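Local atomic coordinates of putative lipoprotein (Bacteroides fragilis, PDB entry 3QNK), a protein that probably binds glycans at the bacterial outer membrane as a SusD-like lipoprotein, although its own ligand is unknown. Residues Asn333-Ala338 against Asn369-Tyr374; Asp200-Cys205 against Glu400-Thr405; Lys60-Met65 against Asp487-Asn492. All coordinates share one frame; numbering follows the deposited sequence. Where two conformers were deposited one is given.

Interaction 1 of 3, residues Asn333-Ala338 against Asn369-Tyr374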
loop_
_atom_site.group_PDB
_atom_site.type_symbol
_atom_site.label_atom_id
_atom_site.label_comp_id
_atom_site.label_asym_id
_atom_site.label_seq_id
_atom_site.Cartn_x
_atom_site.Cartn_y
_atom_site.Cartn_z
ATOM N N ASN B 333 4.164 18.571 32.981
ATOM C CA ASN B 333 5.593 18.839 32.765
ATOM C C ASN B 333 5.895 19.382 31.342
ATOM O O ASN B 333 6.979 19.151 30.772
ATOM C CB ASN B 333 6.427 17.589 33.101
ATOM C CG ASN B 333 6.379 17.232 34.574
ATOM O OD1 ASN B 333 6.853 17.975 35.448
ATOM N ND2 ASN B 333 5.783 16.095 34.896
ATOM N N ALA B 334 4.918 20.122 30.793
ATOM C CA ALA B 334 5.006 20.854 29.535
ATOM C C ALA B 334 5.282 22.283 29.913
ATOM O O ALA B 334 4.954 22.651 31.047
ATOM C CB ALA B 334 3.697 20.745 28.768
ATOM N N ASP B 335 5.876 23.112 29.013
ATOM C CA ASP B 335 6.057 24.548 29.309
ATOM C C ASP B 335 4.661 25.125 29.547
ATOM O O ASP B 335 3.712 24.611 28.956
ATOM C CB ASP B 335 6.765 25.252 28.142
ATOM C CG ASP B 335 5.919 25.405 26.898
ATOM O OD1 ASP B 335 5.399 24.375 26.399
ATOM O OD2 ASP B 335 5.719 26.560 26.458
ATOM N N LYS B 336 4.488 26.105 30.428
ATOM C CA LYS B 336 3.142 26.655 30.734
ATOM C C LYS B 336 2.354 25.750 31.756
ATOM O O LYS B 336 1.353 26.203 32.312
ATOM C CB LYS B 336 2.283 26.942 29.463
ATOM N N GLY B 337 2.830 24.524 32.017
ATOM C CA GLY B 337 2.213 23.609 32.979
ATOM C C GLY B 337 0.873 22.998 32.589
ATOM O O GLY B 337 0.428 23.121 31.444
ATOM N N ALA B 338 0.213 22.326 33.557
ATOM C CA ALA B 338 -1.043 21.605 33.374
ATOM C C ALA B 338 -2.174 22.485 32.857
ATOM O O ALA B 338 -2.363 23.622 33.306
ATOM C CB ALA B 338 -1.470 20.933 34.670
ATOM N N ASN B 369 4.574 13.482 31.451
ATOM C CA ASN B 369 5.920 14.002 31.223
ATOM C C ASN B 369 6.115 14.847 29.996
ATOM O O ASN B 369 6.876 15.812 30.052
ATOM C CB ASN B 369 6.887 12.831 31.139
ATOM C CG ASN B 369 6.856 11.970 32.378
ATOM O OD1 ASN B 369 7.220 12.422 33.468
ATOM N ND2 ASN B 369 6.383 10.740 32.248
ATOM N N TYR B 370 5.494 14.471 28.871
ATOM C CA TYR B 370 5.671 15.156 27.591
ATOM C C TYR B 370 5.307 16.628 27.618
ATOM O O TYR B 370 4.534 17.098 28.469
ATOM C CB TYR B 370 4.856 14.471 26.471
ATOM C CG TYR B 370 5.573 13.351 25.747
ATOM C CD1 TYR B 370 6.560 12.601 26.380
ATOM C CD2 TYR B 370 5.227 13.004 24.446
ATOM C CE1 TYR B 370 7.205 11.550 25.722
ATOM C CE2 TYR B 370 5.848 11.941 23.785
ATOM C CZ TYR B 370 6.843 11.221 24.422
ATOM O OH TYR B 370 7.463 10.177 23.765
ATOM N N ASN B 371 5.942 17.339 26.667
ATOM C CA ASN B 371 5.680 18.748 26.362
ATOM C C ASN B 371 4.681 18.760 25.213
ATOM O O ASN B 371 4.511 17.724 24.541
ATOM C CB ASN B 371 6.953 19.556 26.029
ATOM C CG ASN B 371 6.685 21.015 25.639
ATOM O OD1 ASN B 371 5.707 21.655 26.078
ATOM N ND2 ASN B 371 7.522 21.558 24.759
ATOM N N TYR B 372 3.946 19.883 25.011
ATOM C CA TYR B 372 2.946 19.967 23.936
ATOM C C TYR B 372 3.629 19.917 22.565
ATOM O O TYR B 372 4.617 20.629 22.367
ATOM C CB TYR B 372 2.086 21.233 24.057
ATOM C CG TYR B 372 0.925 21.268 23.077
ATOM C CD1 TYR B 372 -0.241 20.554 23.324
ATOM C CD2 TYR B 372 1.003 21.999 21.894
ATOM C CE1 TYR B 372 -1.296 20.563 22.422
ATOM C CE2 TYR B 372 -0.045 22.011 20.980
ATOM C CZ TYR B 372 -1.197 21.296 21.252
ATOM O OH TYR B 372 -2.226 21.292 20.342
ATOM N N PRO B 373 3.114 19.115 21.601
ATOM C CA PRO B 373 3.772 19.036 20.288
ATOM C C PRO B 373 3.534 20.266 19.395
ATOM O O PRO B 373 2.890 20.139 18.354
ATOM C CB PRO B 373 3.162 17.769 19.670
ATOM C CG PRO B 373 1.840 17.662 20.279
ATOM C CD PRO B 373 1.956 18.199 21.673
ATOM N N TYR B 374 4.072 21.439 19.766
ATOM C CA TYR B 374 3.938 22.632 18.938
ATOM C C TYR B 374 4.664 22.434 17.625
ATOM O O TYR B 374 5.698 21.757 17.583
ATOM C CB TYR B 374 4.553 23.883 19.609
ATOM C CG TYR B 374 4.118 24.249 21.013
ATOM C CD1 TYR B 374 2.976 25.013 21.233
ATOM C CD2 TYR B 374 4.938 23.984 22.108
ATOM C CE1 TYR B 374 2.619 25.439 22.520
ATOM C CE2 TYR B 374 4.589 24.393 23.398
ATOM C CZ TYR B 374 3.437 25.137 23.602
ATOM O OH TYR B 374 3.114 25.568 24.877
#

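Interaction 2 of 3, residues Asp200-Cys205 against Glu400-Thr405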
loop_
_atom_site.group_PDB
_atom_site.type_symbol
_atom_site.label_atom_id
_atom_site.label_comp_id
_atom_site.label_asym_id
_atom_site.label_seq_id
_atom_site.Cartn_x
_atom_site.Cartn_y
_atom_site.Cartn_z
ATOM N N ASP B 200 -3.079 -25.710 27.092
ATOM C CA ASP B 200 -1.830 -25.166 26.554
ATOM C C ASP B 200 -1.526 -23.764 27.079
ATOM O O ASP B 200 -0.368 -23.506 27.405
ATOM C CB ASP B 200 -1.839 -25.155 25.021
ATOM C CG ASP B 200 -1.856 -26.533 24.388
ATOM O OD1 ASP B 200 -0.880 -27.312 24.605
ATOM O OD2 ASP B 200 -2.842 -26.846 23.691
ATOM N N VAL B 201 -2.550 -22.862 27.168
ATOM C CA VAL B 201 -2.413 -21.488 27.682
ATOM C C VAL B 201 -1.738 -21.494 29.053
ATOM O O VAL B 201 -0.767 -20.764 29.249
ATOM C CB VAL B 201 -3.768 -20.746 27.767
ATOM C CG1 VAL B 201 -3.601 -19.335 28.328
ATOM C CG2 VAL B 201 -4.457 -20.685 26.421
ATOM N N ILE B 202 -2.254 -22.345 29.982
ATOM C CA ILE B 202 -1.795 -22.510 31.355
ATOM C C ILE B 202 -0.297 -22.870 31.392
ATOM O O ILE B 202 0.442 -22.315 32.215
ATOM C CB ILE B 202 -2.673 -23.565 32.091
ATOM C CG1 ILE B 202 -4.138 -23.095 32.149
ATOM C CG2 ILE B 202 -2.115 -23.854 33.510
ATOM C CD1 ILE B 202 -5.163 -24.154 32.408
ATOM N N LYS B 203 0.128 -23.770 30.491
ATOM C CA LYS B 203 1.504 -24.236 30.370
ATOM C C LYS B 203 2.397 -23.096 29.886
ATOM O O LYS B 203 3.466 -22.873 30.469
ATOM C CB LYS B 203 1.591 -25.447 29.439
ATOM C CG LYS B 203 1.019 -26.741 30.037
ATOM C CD LYS B 203 1.532 -28.000 29.312
ATOM C CE LYS B 203 0.502 -29.093 29.133
ATOM N NZ LYS B 203 0.037 -29.206 27.714
ATOM N N SER B 204 1.942 -22.339 28.865
ATOM C CA SER B 204 2.674 -21.187 28.324
ATOM C C SER B 204 2.855 -20.079 29.378
ATOM O O SER B 204 3.957 -19.547 29.519
ATOM C CB SER B 204 1.968 -20.636 27.100
ATOM O OG SER B 204 2.053 -21.592 26.063
ATOM N N CYS B 205 1.794 -19.793 30.155
ATOM C CA CYS B 205 1.785 -18.807 31.234
ATOM C C CYS B 205 2.763 -19.216 32.327
ATOM O O CYS B 205 3.501 -18.362 32.822
ATOM C CB CYS B 205 0.377 -18.634 31.794
ATOM S SG CYS B 205 -0.779 -17.830 30.669
ATOM N N GLU B 400 -8.479 -16.986 32.470
ATOM C CA GLU B 400 -9.441 -17.366 31.476
ATOM C C GLU B 400 -9.376 -18.865 31.161
ATOM O O GLU B 400 -10.425 -19.527 31.190
ATOM C CB GLU B 400 -9.257 -16.519 30.218
ATOM C CG GLU B 400 -10.455 -16.610 29.300
ATOM C CD GLU B 400 -10.603 -15.599 28.184
ATOM O OE1 GLU B 400 -10.010 -14.496 28.275
ATOM O OE2 GLU B 400 -11.410 -15.884 27.266
ATOM N N ALA B 401 -8.173 -19.404 30.868
ATOM C CA ALA B 401 -7.965 -20.818 30.555
ATOM C C ALA B 401 -8.235 -21.695 31.763
ATOM O O ALA B 401 -8.833 -22.757 31.606
ATOM C CB ALA B 401 -6.559 -21.045 30.059
ATOM N N ARG B 402 -7.841 -21.246 32.965
ATOM C CA ARG B 402 -8.063 -22.008 34.194
ATOM C C ARG B 402 -9.524 -22.174 34.463
ATOM O O ARG B 402 -9.940 -23.293 34.768
ATOM C CB ARG B 402 -7.399 -21.370 35.402
ATOM C CG ARG B 402 -5.980 -21.783 35.479
ATOM C CD ARG B 402 -5.161 -20.898 36.374
ATOM N NE ARG B 402 -3.756 -21.211 36.168
ATOM C CZ ARG B 402 -3.088 -22.127 36.849
ATOM N NH1 ARG B 402 -3.676 -22.781 37.844
ATOM N NH2 ARG B 402 -1.820 -22.392 36.548
ATOM N N LEU B 403 -10.318 -21.106 34.303
ATOM C CA LEU B 403 -11.752 -21.233 34.537
ATOM C C LEU B 403 -12.380 -22.260 33.588
ATOM O O LEU B 403 -13.043 -23.189 34.060
ATOM C CB LEU B 403 -12.485 -19.890 34.414
ATOM C CG LEU B 403 -13.953 -20.028 34.702
ATOM C CD1 LEU B 403 -14.304 -19.424 35.995
ATOM C CD2 LEU B 403 -14.770 -19.542 33.571
ATOM N N GLU B 404 -12.119 -22.127 32.262
ATOM C CA GLU B 404 -12.663 -23.028 31.247
ATOM C C GLU B 404 -12.243 -24.486 31.451
ATOM O O GLU B 404 -12.939 -25.387 31.008
ATOM C CB GLU B 404 -12.267 -22.560 29.849
ATOM C CG GLU B 404 -12.780 -21.178 29.462
ATOM C CD GLU B 404 -14.267 -20.903 29.612
ATOM O OE1 GLU B 404 -15.080 -21.859 29.608
ATOM O OE2 GLU B 404 -14.618 -19.708 29.725
ATOM N N THR B 405 -11.143 -24.703 32.157
ATOM C CA THR B 405 -10.547 -25.985 32.521
ATOM C C THR B 405 -11.220 -26.550 33.797
ATOM O O THR B 405 -11.154 -27.750 34.034
ATOM C CB THR B 405 -9.034 -25.703 32.641
ATOM O OG1 THR B 405 -8.485 -25.911 31.351
ATOM C CG2 THR B 405 -8.292 -26.522 33.684
#

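Interaction 3 of 3, residues Lys60-Met65 against Asp487-Asn492. With PO4 (phosphate ion), chain G.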
loop_
_atom_site.group_PDB
_atom_site.type_symbol
_atom_site.label_atom_id
_atom_site.label_comp_id
_atom_site.label_asym_id
_atom_site.label_seq_id
_atom_site.Cartn_x
_atom_site.Cartn_y
_atom_site.Cartn_z
ATOM N N LYS B 60 -17.712 1.450 8.458
ATOM C CA LYS B 60 -18.826 0.677 7.925
ATOM C C LYS B 60 -19.133 -0.589 8.768
ATOM O O LYS B 60 -20.309 -0.998 8.826
ATOM C CB LYS B 60 -18.605 0.318 6.460
ATOM C CG LYS B 60 -19.249 1.325 5.531
ATOM C CD LYS B 60 -18.903 1.036 4.102
ATOM C CE LYS B 60 -19.474 2.097 3.223
ATOM N NZ LYS B 60 -19.113 1.850 1.811
ATOM N N PHE B 61 -18.118 -1.147 9.479
ATOM C CA PHE B 61 -18.298 -2.340 10.339
ATOM C C PHE B 61 -19.378 -2.094 11.375
ATOM O O PHE B 61 -20.250 -2.932 11.609
ATOM C CB PHE B 61 -16.967 -2.719 11.049
ATOM C CG PHE B 61 -17.043 -3.814 12.094
ATOM C CD1 PHE B 61 -17.344 -3.514 13.427
ATOM C CD2 PHE B 61 -16.788 -5.142 11.759
ATOM C CE1 PHE B 61 -17.454 -4.534 14.391
ATOM C CE2 PHE B 61 -16.863 -6.154 12.737
ATOM C CZ PHE B 61 -17.243 -5.846 14.031
ATOM N N ASN B 62 -19.301 -0.939 12.011
ATOM C CA ASN B 62 -20.196 -0.541 13.083
ATOM C C ASN B 62 -21.689 -0.568 12.694
ATOM O O ASN B 62 -22.536 -0.600 13.574
ATOM C CB ASN B 62 -19.802 0.840 13.566
ATOM C CG ASN B 62 -18.522 0.850 14.364
ATOM O OD1 ASN B 62 -18.185 -0.100 15.048
ATOM N ND2 ASN B 62 -17.817 1.956 14.353
ATOM N N TYR B 63 -22.002 -0.600 11.403
ATOM C CA TYR B 63 -23.389 -0.616 10.925
ATOM C C TYR B 63 -23.632 -1.829 9.996
ATOM O O TYR B 63 -24.617 -1.842 9.286
ATOM C CB TYR B 63 -23.726 0.717 10.209
ATOM C CG TYR B 63 -23.164 1.940 10.905
ATOM C CD1 TYR B 63 -23.779 2.468 12.047
ATOM C CD2 TYR B 63 -21.944 2.498 10.505
ATOM C CE1 TYR B 63 -23.232 3.572 12.725
ATOM C CE2 TYR B 63 -21.370 3.574 11.203
ATOM C CZ TYR B 63 -22.033 4.121 12.290
ATOM O OH TYR B 63 -21.479 5.193 12.920
ATOM N N ASP B 64 -22.755 -2.850 10.034
ATOM C CA ASP B 64 -22.795 -4.064 9.216
ATOM C C ASP B 64 -22.921 -3.652 7.727
ATOM O O ASP B 64 -23.818 -4.103 7.011
ATOM C CB ASP B 64 -23.919 -5.039 9.665
ATOM C CG ASP B 64 -23.952 -6.354 8.889
ATOM O OD1 ASP B 64 -22.861 -6.869 8.542
ATOM O OD2 ASP B 64 -25.070 -6.855 8.607
HETATM N N MSE B 65 -22.046 -2.731 7.288
HETATM C CA MSE B 65 -22.152 -2.215 5.924
HETATM C C MSE B 65 -20.930 -2.480 5.102
HETATM O O MSE B 65 -20.897 -2.075 3.939
HETATM C CB MSE B 65 -22.532 -0.746 5.927
HETATM C CG MSE B 65 -24.035 -0.612 6.031
HETATM SE SE MSE B 65 -24.874 1.075 6.313
HETATM C CE MSE B 65 -23.257 2.331 6.404
ATOM N N ASP B 487 -23.543 6.715 19.056
ATOM C CA ASP B 487 -23.481 5.858 17.874
ATOM C C ASP B 487 -24.587 4.813 17.935
ATOM O O ASP B 487 -24.741 4.127 18.954
ATOM C CB ASP B 487 -22.100 5.171 17.742
ATOM C CG ASP B 487 -21.650 4.953 16.308
ATOM O OD1 ASP B 487 -22.344 5.461 15.378
ATOM O OD2 ASP B 487 -20.592 4.268 16.107
ATOM N N ILE B 488 -25.376 4.714 16.855
ATOM C CA ILE B 488 -26.440 3.720 16.744
ATOM C C ILE B 488 -25.879 2.589 15.864
ATOM O O ILE B 488 -26.005 2.611 14.628
ATOM C CB ILE B 488 -27.798 4.288 16.240
ATOM C CG1 ILE B 488 -28.131 5.694 16.786
ATOM C CG2 ILE B 488 -28.918 3.292 16.425
ATOM C CD1 ILE B 488 -28.285 5.898 18.259
ATOM N N ARG B 489 -25.203 1.650 16.504
ATOM C CA ARG B 489 -24.588 0.499 15.829
ATOM C C ARG B 489 -25.557 -0.689 15.702
ATOM O O ARG B 489 -26.593 -0.762 16.396
ATOM C CB ARG B 489 -23.308 0.048 16.567
ATOM C CG ARG B 489 -22.231 1.094 16.514
ATOM C CD ARG B 489 -20.949 0.671 17.156
ATOM N NE ARG B 489 -20.016 1.798 17.183
ATOM C CZ ARG B 489 -18.826 1.769 17.768
ATOM N NH1 ARG B 489 -18.403 0.669 18.369
ATOM N NH2 ARG B 489 -18.069 2.851 17.794
ATOM N N THR B 490 -25.157 -1.655 14.870
ATOM C CA THR B 490 -25.901 -2.889 14.732
ATOM C C THR B 490 -24.912 -4.019 14.584
ATOM O O THR B 490 -23.712 -3.776 14.498
ATOM C CB THR B 490 -26.971 -2.851 13.634
ATOM O OG1 THR B 490 -27.891 -3.934 13.886
ATOM C CG2 THR B 490 -26.382 -2.898 12.206
ATOM N N TRP B 491 -25.436 -5.267 14.565
ATOM C CA TRP B 491 -24.644 -6.487 14.476
ATOM C C TRP B 491 -25.237 -7.504 13.495
ATOM O O TRP B 491 -26.450 -7.529 13.239
ATOM C CB TRP B 491 -24.553 -7.122 15.881
ATOM C CG TRP B 491 -23.698 -8.355 15.899
ATOM C CD1 TRP B 491 -24.119 -9.650 15.767
ATOM C CD2 TRP B 491 -22.263 -8.392 15.849
ATOM N NE1 TRP B 491 -23.043 -10.487 15.651
ATOM C CE2 TRP B 491 -21.887 -9.741 15.692
ATOM C CE3 TRP B 491 -21.256 -7.405 15.899
ATOM C CZ2 TRP B 491 -20.546 -10.133 15.603
ATOM C CZ3 TRP B 491 -19.927 -7.800 15.879
ATOM C CH2 TRP B 491 -19.584 -9.152 15.744
ATOM N N ASN B 492 -24.363 -8.335 12.946
ATOM C CA ASN B 492 -24.634 -9.534 12.156
ATOM C C ASN B 492 -23.493 -10.517 12.428
ATOM O O ASN B 492 -22.335 -10.105 12.442
ATOM C CB ASN B 492 -24.802 -9.266 10.686
ATOM C CG ASN B 492 -25.239 -10.503 9.955
ATOM O OD1 ASN B 492 -24.434 -11.377 9.644
ATOM N ND2 ASN B 492 -26.543 -10.659 9.757
HETATM P P PO4 G . -25.139 7.622 13.833
HETATM O O1 PO4 G . -25.780 6.059 13.651
HETATM O O2 PO4 G . -25.782 8.712 12.624
HETATM O O3 PO4 G . -25.596 7.939 15.306
HETATM O O4 PO4 G . -23.515 7.725 14.085
HETATM O O HOH W 1 -20.810 -3.956 14.267
#

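Interaction 1 of 3, residues Asn333-Ala338 against Asn369-Tyr374
D335 and Y374 reach toward each other tip to tip: the Y374 hydroxyl donates to D335 OD1 (OH to OD1 3.0 Å), meeting the carboxylate on its syn side, 19° out of its plane. The ring stands 66° from the carboxylate, and OD1 lies at the ring edge. D335 CG lies between its backbone N and carbonyl carbon (chi1 71°), which sends the side chain toward the second segment. In the conformer given for N371, OD1 also accepts from the backbone N of D335 (3.3 Å), the donor standing above the amide plane. This bond is doubtful, because N371 has an alternate conformer and its OD1 sits close to D335 OD1, two acceptors that do not bond. A type II beta turn runs from A334 to G337, closed by G337 N to A334 O at 3.0 Å, while P373 centres an inverse gamma turn in which Y374 N bonds Y372 O; both segments are irregular connections between short strands of the SusD family region. Y266 OH takes up the carbonyls of D335 and G337, and K265 NZ those of K336 and A338. At the other end N333 and N369 lie side by side with amides nearly parallel; N333 ND2 is satisfied by D368 O, and N333 CB packs on N369 O at 3.6 Å. Between the two ends the A334 methyl rests against N371, CB to CA 3.7 Å.

Interaction 2 of 3, residues Asp200-Cys205 against Glu400-Thr405
I202 faces A401 and R402 with CG1 anti to its carbonyl carbon (chi1 -62°) and CG2 anti to its backbone N, a branching that sets the CG1 methylene against A401 and the CG2 methyl against the R402 guanidinium. R402 answers with a chain extended from CG to NE. The helices, part of the alpha-alpha superhelix of this SusD-like fold, run roughly antiparallel, the two short axes 9.0 Å apart at closest and crossing at -142°. A401 CB packs against V201 CB at 3.6 Å and I202 CG1 at 3.8 Å, while Y198, earlier on the first helix, also covers A401. No hydrogen bond joins the two segments. R402 crosses I202 obliquely and lends it both its aliphatic part, with CG 4.0 Å from I202 CG1, and its guanidinium, whose NH2 comes to 3.4 Å from I202 CG2. The charge itself is paired elsewhere, NE with D398 one turn back and NH1 with D407, so the two salt bridges probably hold the group beside the isoleucine. At the far end of the contact, I202 and T405 meet tip to tip, with I202 CD1 3.9 Å from T405 OG1.

Interaction 3 of 3, residues Lys60-Met65 against Asp487-Asn492
Y63 and D487 make the direct polar link between the side chains of the two segments: the tyrosine hydroxyl donates to OD1, on its syn lone pair, with OH to OD1 2.6 Å. The ring crosses the carboxylate nearly at a right angle, their planes 77° apart. The backbones join once, T490 N to N62 O at 3.1 Å (160° at the hydrogen), and a water donates to both F61 O and T490 O. D487 has a second role, since its OD2 takes a nearly straight salt bridge from R489 NE at 2.8 Å, in the guanidinium plane, and so helps fix that group's rotation. Stacking follows: the N62 amide lies flat over one face of the guanidinium, planes 7° apart, with CG 3.3 Å from R489 NE. Q467 binds both N62 OD1 and R489 NH1, while N41 O takes N62 ND2 and S46 O takes R489 NH2. Apolar contact is smaller, F61 CZ touching W491 CZ3 at 3.8 Å. A phosphate, probably from the crystallisation liquor, is held weakly by I488 N and also by R55. D487 and I488 end strand 480-488, which pairs antiparallel with strand 469-475 in a three-stranded sheet, so the loop between helices 55-58 and 76-93 packs on that strand's end and the chain that leaves it.

Along the chain the six segments come as 60-65, 200-205, 333-338, 369-374, 400-405 and 487-492, so the three contacts enclose one another in sequence: interaction 3 spans the widest interval, interaction 2 lies within it and interaction 1 is innermost. In space they are well separated, with centres about 44 Å (1 and 2), 38 Å (1 and 3) and 33 Å (2 and 3) apart and none touching another. Interactions 1 and 2 fall on opposite sides of the chain's centre. Interaction 1 joins two loops, interaction 2 two helices, and interaction 3 a loop to a strand end; the last two bring early parts of the chain against the late SusD family region.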